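Local coordinates for Ketoacyl_synth_N domain-containing protein (Photorhabdus luminescens subsp. laumondii, PDB 6SMO) that probably takes part in carbon-chain elongation as a beta-ketoacyl synthase family member, paired here with a PKS_KS domain-containing chain beside a bound pentaketo-aldehyde ligand, at residues V114-L117 with H118-I122; Q139-L142 with S143-Y146; P253-N256 with T257-N260. All coordinates share one frame; numbering follows the deposited sequence.

How the contacts relate
The three contacts are local turns of backbone that follow one another along the chain and do not touch. Contact 1 lies where helix 111-116 runs out, contact 2 inside helix 137-146, and contact 3 at the start of helix 255-261. Contacts 1 and 2 lie near the bound ligand, whose pocket includes Val129, Ala130, Trp133 and Phe134. The side chain of Val114 is about 6 Å from the bound pentaketo-aldehyde and that of Gln139 about 10 Å. The nearest atoms of contacts 1 and 2 are about 17 Å apart. Contact 3 lies across the chain's centre from contact 2, with about 40 Å between centres. All three meet the PKS_KS domain-containing chain of the assembly.

Contact 1 (V114-L117 with H118-I122); sequences VKAL and HIEGI
The C-terminal end of helix 111-116 runs into a tight turn here, where Glu120 closes on Ala116 and the edge of the His118 ring meets Val114 O. Ala116 O is the main acceptor. It takes Glu120 N at 2.9 Å, a bond one helical turn long, with a C=O...donor angle of 160° and the donor tilted 20° from the carbonyl plane. A second, weak bond comes from Ile119 N to the same Ala116 O. His118 N makes another weak one to Lys115 O. The Glu120 side chain is extended beyond CG and brings OE1 to 3.7 Å from Ala116 CB.

His118 CD2 lies 3.3 Å from Val114 O, which is near the ring plane. Leu117 comes to the same ring at a slant. Its CG is anti to the backbone N, and its CD2 reaches His118 NE2 and CD2 at 3.7 Å each. His118 NE2 is hydrogen-bonded to Glu138 of the PKS_KS domain-containing chain, and Phe68 of that chain meets the ring edge-to-face.

Past the turn, Leu117 CA approaches Gly121 O at 3.3 Å in a CA-H...O contact. Gly121 has a positive phi (123°), at which a side chain would collide with the carbonyl oxygen of Glu120. The bonds converging on Ala116 O, followed by this glycine, mark the passage from helix 111-116 into the loop before helix 129-132, here at a subunit interface.

Contact 2 (Q139-L142 with S143-Y146); sequences QGQL and SLLY
Gly140 O is held by two donors from the next turn of helix 137-146, Ser143 OG at 2.6 Å and Leu144 N at 3.2 Å. Both reach it from the same face of the carbonyl plane and are tilted from that plane. The hydroxyl stands at 113° and the amide at 149° to the C=O bond. This is the familiar fold-back of a helical serine onto the carbonyl three residues earlier. Ser143 OG can do it because chi1 of 66° places it between the backbone N and the carbonyl carbon. The hydroxyl is thereby satisfied inside the helix, in a buried position.

Regular i to i+4 bonds run on both sides of this one: Ser143 N to Gln139 O, and Tyr146 N to Leu142 O.

The helix is covered from several directions. Leu142 packs on Ile74 and Val77 of helix 68-84 and on Ile98 of strand 96-101. Ser143 packs on Asn293 and Leu144 on Tyr296 of the PKS_KS domain-containing chain. Gln139 OE1 is hydrogen-bonded to Thr154, and Tyr146 OH to Glu78.

Gln141 bends at its second torsion and crosses Leu144 at a slant, its OE1 3.8 Å from Leu144 CD1. Leu142 and Tyr146 instead lie side by side and point the same way. Leu142 CD2 rests 4.1 Å from Tyr146 CE2, and the ring turns its CD2 edge to Leu142 O at 3.4 Å.

Contact 3 (P253-N256 with T257-N260); sequences PDKN and TRNN
Asp254 and Thr257 cross at about a right angle over the first turn of helix 255-261. Asp254 holds the N-cap position, and Thr257 lies three residues further on. The threonine hydroxyl faces back to the capping residue: Thr257 OG1 is 2.8 Å from Asp254 OD1 and 3.1 Å from Asp254 O. It has one proton for these two acceptors, and the choice between them is not settled. Asp254 CG and Thr257 OG1 each stand between the backbone N and the carbonyl carbon of their own residue (chi1 62° and 55°), which turns the two groups to each other. The methyl Thr257 CG2 also rests near Asp254 OD1. Pro253 lies across the same hydroxyl, with CD 3.4 Å from Thr257 OG1. Asp254 O further takes a weak bond from Arg258 N, the first of the helical series.

Lys255 and Arg258 behave differently. They lie side by side and point the same way. Lys255 CG sits over one face of the Arg258 guanidinium, 3.8 Å above its plane and offset toward the rim. The arginine reaches this place with a bend at chi3 (60°). Its edge is used by the next residue: Arg258 NE bonds Asn259 OD1 at 3.1 Å, in the guanidinium plane, and NH1 adds a weak bond to the same oxygen. This grip probably fixes the rotation of the guanidinium. Lys255 NZ stays 5.4 Å from Arg258 NH2, so the two like charges may disfavour each other slightly.

Pro253, just before the helix, touches Ser181 of the PKS_KS domain-containing chain. Arg258 NH2 makes a weak bond to Val209 O. The turn follows strand 242-251 at the surface, and Arg258 and Asn259 pack on Ile289 of helix 286-296.

Contact 1 (V114-L117 with H118-I122)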
loop_
_atom_site.group_PDB
_atom_site.type_symbol
_atom_site.label_atom_id
_atom_site.label_comp_id
_atom_site.label_asym_id
_atom_site.label_seq_id
_atom_site.Cartn_x
_atom_site.Cartn_y
_atom_site.Cartn_z
ATOM N N VAL C 114 -15.711 10.458 -9.789
ATOM C CA VAL C 114 -16.052 10.805 -8.375
ATOM C C VAL C 114 -17.101 11.925 -8.380
ATOM O O VAL C 114 -18.004 11.880 -7.527
ATOM C CB VAL C 114 -14.811 11.197 -7.547
ATOM C CG1 VAL C 114 -15.178 11.585 -6.120
ATOM C CG2 VAL C 114 -13.768 10.088 -7.532
ATOM N N LYS C 115 -16.987 12.886 -9.303
ATOM C CA LYS C 115 -17.924 14.037 -9.437
ATOM C C LYS C 115 -19.269 13.550 -9.994
ATOM O O LYS C 115 -20.312 14.002 -9.483
ATOM C CB LYS C 115 -17.326 15.127 -10.332
ATOM C CG LYS C 115 -16.071 15.796 -9.787
ATOM C CD LYS C 115 -15.809 17.173 -10.361
ATOM C CE LYS C 115 -15.513 17.162 -11.846
ATOM N NZ LYS C 115 -15.261 18.530 -12.359
ATOM N N ALA C 116 -19.238 12.663 -10.996
ATOM C CA ALA C 116 -20.423 12.146 -11.724
ATOM C C ALA C 116 -21.264 11.232 -10.820
ATOM O O ALA C 116 -22.477 11.107 -11.083
ATOM C CB ALA C 116 -19.983 11.424 -12.975
ATOM N N LEU C 117 -20.642 10.616 -9.807
ATOM C CA LEU C 117 -21.299 9.704 -8.829
ATOM C C LEU C 117 -22.361 10.473 -8.026
ATOM O O LEU C 117 -23.402 9.868 -7.707
ATOM C CB LEU C 117 -20.221 9.102 -7.918
ATOM C CG LEU C 117 -20.712 8.297 -6.711
ATOM C CD1 LEU C 117 -20.832 6.818 -7.044
ATOM C CD2 LEU C 117 -19.783 8.491 -5.523
ATOM N N HIS C 118 -22.117 11.757 -7.738
ATOM C CA HIS C 118 -22.965 12.615 -6.862
ATOM C C HIS C 118 -24.053 13.336 -7.670
ATOM O O HIS C 118 -24.881 14.023 -7.038
ATOM C CB HIS C 118 -22.082 13.591 -6.074
ATOM C CG HIS C 118 -21.275 12.913 -5.021
ATOM N ND1 HIS C 118 -21.605 12.974 -3.682
ATOM C CD2 HIS C 118 -20.179 12.129 -5.106
ATOM C CE1 HIS C 118 -20.735 12.271 -2.986
ATOM N NE2 HIS C 118 -19.850 11.741 -3.837
ATOM N N ILE C 119 -24.057 13.185 -8.999
ATOM C CA ILE C 119 -25.082 13.772 -9.917
ATOM C C ILE C 119 -25.916 12.635 -10.517
ATOM O O ILE C 119 -27.146 12.632 -10.309
ATOM C CB ILE C 119 -24.416 14.636 -11.008
ATOM C CG1 ILE C 119 -23.583 15.769 -10.399
ATOM C CG2 ILE C 119 -25.454 15.168 -11.987
ATOM C CD1 ILE C 119 -22.604 16.400 -11.358
ATOM N N GLU C 120 -25.264 11.715 -11.237
ATOM C CA GLU C 120 -25.914 10.598 -11.976
ATOM C C GLU C 120 -26.238 9.453 -11.008
ATOM O O GLU C 120 -27.400 9.003 -10.999
ATOM C CB GLU C 120 -25.006 10.099 -13.102
ATOM C CG GLU C 120 -24.685 11.156 -14.143
ATOM C CD GLU C 120 -23.660 10.726 -15.178
ATOM O OE1 GLU C 120 -22.760 11.533 -15.487
ATOM O OE2 GLU C 120 -23.763 9.586 -15.673
ATOM N N GLY C 121 -25.241 9.009 -10.236
ATOM C CA GLY C 121 -25.319 7.825 -9.356
ATOM C C GLY C 121 -24.230 6.823 -9.695
ATOM O O GLY C 121 -23.146 7.261 -10.120
ATOM N N ILE C 122 -24.509 5.526 -9.530
ATOM C CA ILE C 122 -23.544 4.413 -9.792
ATOM C C ILE C 122 -23.132 4.412 -11.272
ATOM O O ILE C 122 -21.966 4.064 -11.548
ATOM C CB ILE C 122 -24.110 3.043 -9.363
ATOM C CG1 ILE C 122 -23.061 1.942 -9.537
ATOM C CG2 ILE C 122 -25.401 2.708 -10.102
ATOM C CD1 ILE C 122 -23.420 0.642 -8.871
#

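Contact 2 (Q139-L142 with S143-Y146)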
loop_
_atom_site.group_PDB
_atom_site.type_symbol
_atom_site.label_atom_id
_atom_site.label_comp_id
_atom_site.label_asym_id
_atom_site.label_seq_id
_atom_site.Cartn_x
_atom_site.Cartn_y
_atom_site.Cartn_z
ATOM N N GLN C 139 2.836 -1.441 -8.241
ATOM C CA GLN C 139 3.524 -2.706 -7.915
ATOM C C GLN C 139 2.777 -3.875 -8.546
ATOM O O GLN C 139 3.449 -4.735 -9.060
ATOM C CB GLN C 139 3.803 -2.794 -6.413
ATOM C CG GLN C 139 2.852 -3.655 -5.601
ATOM C CD GLN C 139 3.111 -3.455 -4.148
ATOM O OE1 GLN C 139 2.672 -2.489 -3.576
ATOM N NE2 GLN C 139 3.857 -4.349 -3.552
ATOM N N GLY C 140 1.448 -3.872 -8.492
ATOM C CA GLY C 140 0.612 -4.930 -9.062
ATOM C C GLY C 140 0.675 -4.947 -10.565
ATOM O O GLY C 140 0.700 -6.017 -11.125
ATOM N N GLN C 141 0.659 -3.769 -11.177
ATOM C CA GLN C 141 0.709 -3.643 -12.646
ATOM C C GLN C 141 2.044 -4.171 -13.157
ATOM O O GLN C 141 2.053 -4.700 -14.243
ATOM C CB GLN C 141 0.413 -2.208 -13.079
ATOM C CG GLN C 141 -1.046 -1.810 -12.957
ATOM C CD GLN C 141 -2.030 -2.768 -13.577
ATOM O OE1 GLN C 141 -1.680 -3.671 -14.320
ATOM N NE2 GLN C 141 -3.293 -2.574 -13.270
ATOM N N LEU C 142 3.131 -3.906 -12.440
ATOM C CA LEU C 142 4.491 -4.376 -12.809
ATOM C C LEU C 142 4.585 -5.892 -12.690
ATOM O O LEU C 142 5.270 -6.501 -13.469
ATOM C CB LEU C 142 5.512 -3.756 -11.857
ATOM C CG LEU C 142 5.824 -2.279 -12.036
ATOM C CD1 LEU C 142 6.757 -1.812 -10.950
ATOM C CD2 LEU C 142 6.400 -1.980 -13.403
ATOM N N SER C 143 3.972 -6.438 -11.659
ATOM C CA SER C 143 4.012 -7.879 -11.292
ATOM C C SER C 143 3.253 -8.720 -12.330
ATOM O O SER C 143 3.608 -9.901 -12.485
ATOM C CB SER C 143 3.487 -8.112 -9.897
ATOM O OG SER C 143 2.103 -7.813 -9.811
ATOM N N LEU C 144 2.253 -8.145 -13.010
ATOM C CA LEU C 144 1.486 -8.829 -14.089
ATOM C C LEU C 144 2.330 -8.881 -15.369
ATOM O O LEU C 144 2.342 -9.946 -16.017
ATOM C CB LEU C 144 0.161 -8.098 -14.340
ATOM C CG LEU C 144 -0.869 -8.147 -13.210
ATOM C CD1 LEU C 144 -2.142 -7.421 -13.617
ATOM C CD2 LEU C 144 -1.189 -9.578 -12.798
ATOM N N LEU C 145 3.002 -7.777 -15.717
ATOM C CA LEU C 145 3.775 -7.625 -16.982
ATOM C C LEU C 145 5.026 -8.513 -16.951
ATOM O O LEU C 145 5.249 -9.243 -17.939
ATOM C CB LEU C 145 4.152 -6.152 -17.182
ATOM C CG LEU C 145 3.011 -5.227 -17.607
ATOM C CD1 LEU C 145 3.391 -3.769 -17.396
ATOM C CD2 LEU C 145 2.619 -5.470 -19.056
ATOM N N TYR C 146 5.809 -8.449 -15.867
ATOM C CA TYR C 146 7.133 -9.115 -15.725
ATOM C C TYR C 146 7.003 -10.458 -14.993
ATOM O O TYR C 146 7.866 -11.332 -15.212
ATOM C CB TYR C 146 8.121 -8.189 -15.010
ATOM C CG TYR C 146 8.442 -6.923 -15.763
ATOM C CD1 TYR C 146 9.248 -6.946 -16.890
ATOM C CD2 TYR C 146 7.938 -5.697 -15.353
ATOM C CE1 TYR C 146 9.547 -5.788 -17.590
ATOM C CE2 TYR C 146 8.227 -4.530 -16.041
ATOM C CZ TYR C 146 9.034 -4.575 -17.164
ATOM O OH TYR C 146 9.324 -3.429 -17.846
#

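Contact 3 (P253-N256 with T257-N260)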
loop_
_atom_site.group_PDB
_atom_site.type_symbol
_atom_site.label_atom_id
_atom_site.label_comp_id
_atom_site.label_asym_id
_atom_site.label_seq_id
_atom_site.Cartn_x
_atom_site.Cartn_y
_atom_site.Cartn_z
ATOM N N PRO C 253 10.127 14.509 16.356
ATOM C CA PRO C 253 8.873 15.137 16.779
ATOM C C PRO C 253 8.994 16.636 17.100
ATOM O O PRO C 253 7.996 17.324 16.973
ATOM C CB PRO C 253 8.474 14.346 18.036
ATOM C CG PRO C 253 9.776 13.778 18.555
ATOM C CD PRO C 253 10.599 13.497 17.316
ATOM N N ASP C 254 10.185 17.102 17.496
ATOM C CA ASP C 254 10.448 18.520 17.876
ATOM C C ASP C 254 11.826 18.955 17.357
ATOM O O ASP C 254 12.546 18.106 16.793
ATOM C CB ASP C 254 10.324 18.713 19.390
ATOM C CG ASP C 254 11.319 17.908 20.209
ATOM O OD1 ASP C 254 11.714 16.817 19.751
ATOM O OD2 ASP C 254 11.691 18.381 21.302
ATOM N N LYS C 255 12.165 20.236 17.548
ATOM C CA LYS C 255 13.409 20.884 17.043
ATOM C C LYS C 255 14.641 20.359 17.793
ATOM O O LYS C 255 15.736 20.378 17.198
ATOM C CB LYS C 255 13.314 22.407 17.187
ATOM C CG LYS C 255 12.349 23.090 16.227
ATOM C CD LYS C 255 12.339 24.600 16.345
ATOM C CE LYS C 255 11.507 25.270 15.274
ATOM N NZ LYS C 255 11.474 26.742 15.447
ATOM N N ASN C 256 14.477 19.923 19.047
ATOM C CA ASN C 256 15.587 19.450 19.919
ATOM C C ASN C 256 16.159 18.144 19.351
ATOM O O ASN C 256 17.389 18.074 19.164
ATOM C CB ASN C 256 15.140 19.291 21.374
ATOM C CG ASN C 256 14.722 20.600 22.012
ATOM O OD1 ASN C 256 13.625 20.707 22.557
ATOM N ND2 ASN C 256 15.582 21.603 21.945
ATOM N N THR C 257 15.296 17.159 19.077
ATOM C CA THR C 257 15.670 15.820 18.543
ATOM C C THR C 257 16.133 15.939 17.084
ATOM O O THR C 257 16.945 15.094 16.660
ATOM C CB THR C 257 14.509 14.824 18.667
ATOM O OG1 THR C 257 13.364 15.390 18.031
ATOM C CG2 THR C 257 14.180 14.480 20.104
ATOM N N ARG C 258 15.630 16.943 16.353
ATOM C CA ARG C 258 15.934 17.200 14.917
ATOM C C ARG C 258 17.452 17.222 14.701
ATOM O O ARG C 258 17.931 16.477 13.823
ATOM C CB ARG C 258 15.293 18.522 14.480
ATOM C CG ARG C 258 15.549 18.908 13.029
ATOM C CD ARG C 258 15.159 20.348 12.751
ATOM N NE ARG C 258 15.914 21.285 13.575
ATOM C CZ ARG C 258 15.649 22.583 13.704
ATOM N NH1 ARG C 258 16.410 23.331 14.486
ATOM N NH2 ARG C 258 14.634 23.134 13.060
ATOM N N ASN C 259 18.169 18.045 15.473
ATOM C CA ASN C 259 19.636 18.265 15.348
ATOM C C ASN C 259 20.392 16.987 15.741
ATOM O O ASN C 259 21.448 16.722 15.133
ATOM C CB ASN C 259 20.100 19.462 16.183
ATOM C CG ASN C 259 19.637 20.793 15.628
ATOM O OD1 ASN C 259 18.667 20.858 14.876
ATOM N ND2 ASN C 259 20.321 21.864 15.997
ATOM N N ASN C 260 19.872 16.233 16.716
ATOM C CA ASN C 260 20.460 14.952 17.194
ATOM C C ASN C 260 20.321 13.879 16.105
ATOM O O ASN C 260 21.230 13.034 16.001
ATOM C CB ASN C 260 19.819 14.485 18.505
ATOM C CG ASN C 260 20.059 15.435 19.660
ATOM O OD1 ASN C 260 19.117 15.869 20.317
ATOM N ND2 ASN C 260 21.315 15.763 19.916
#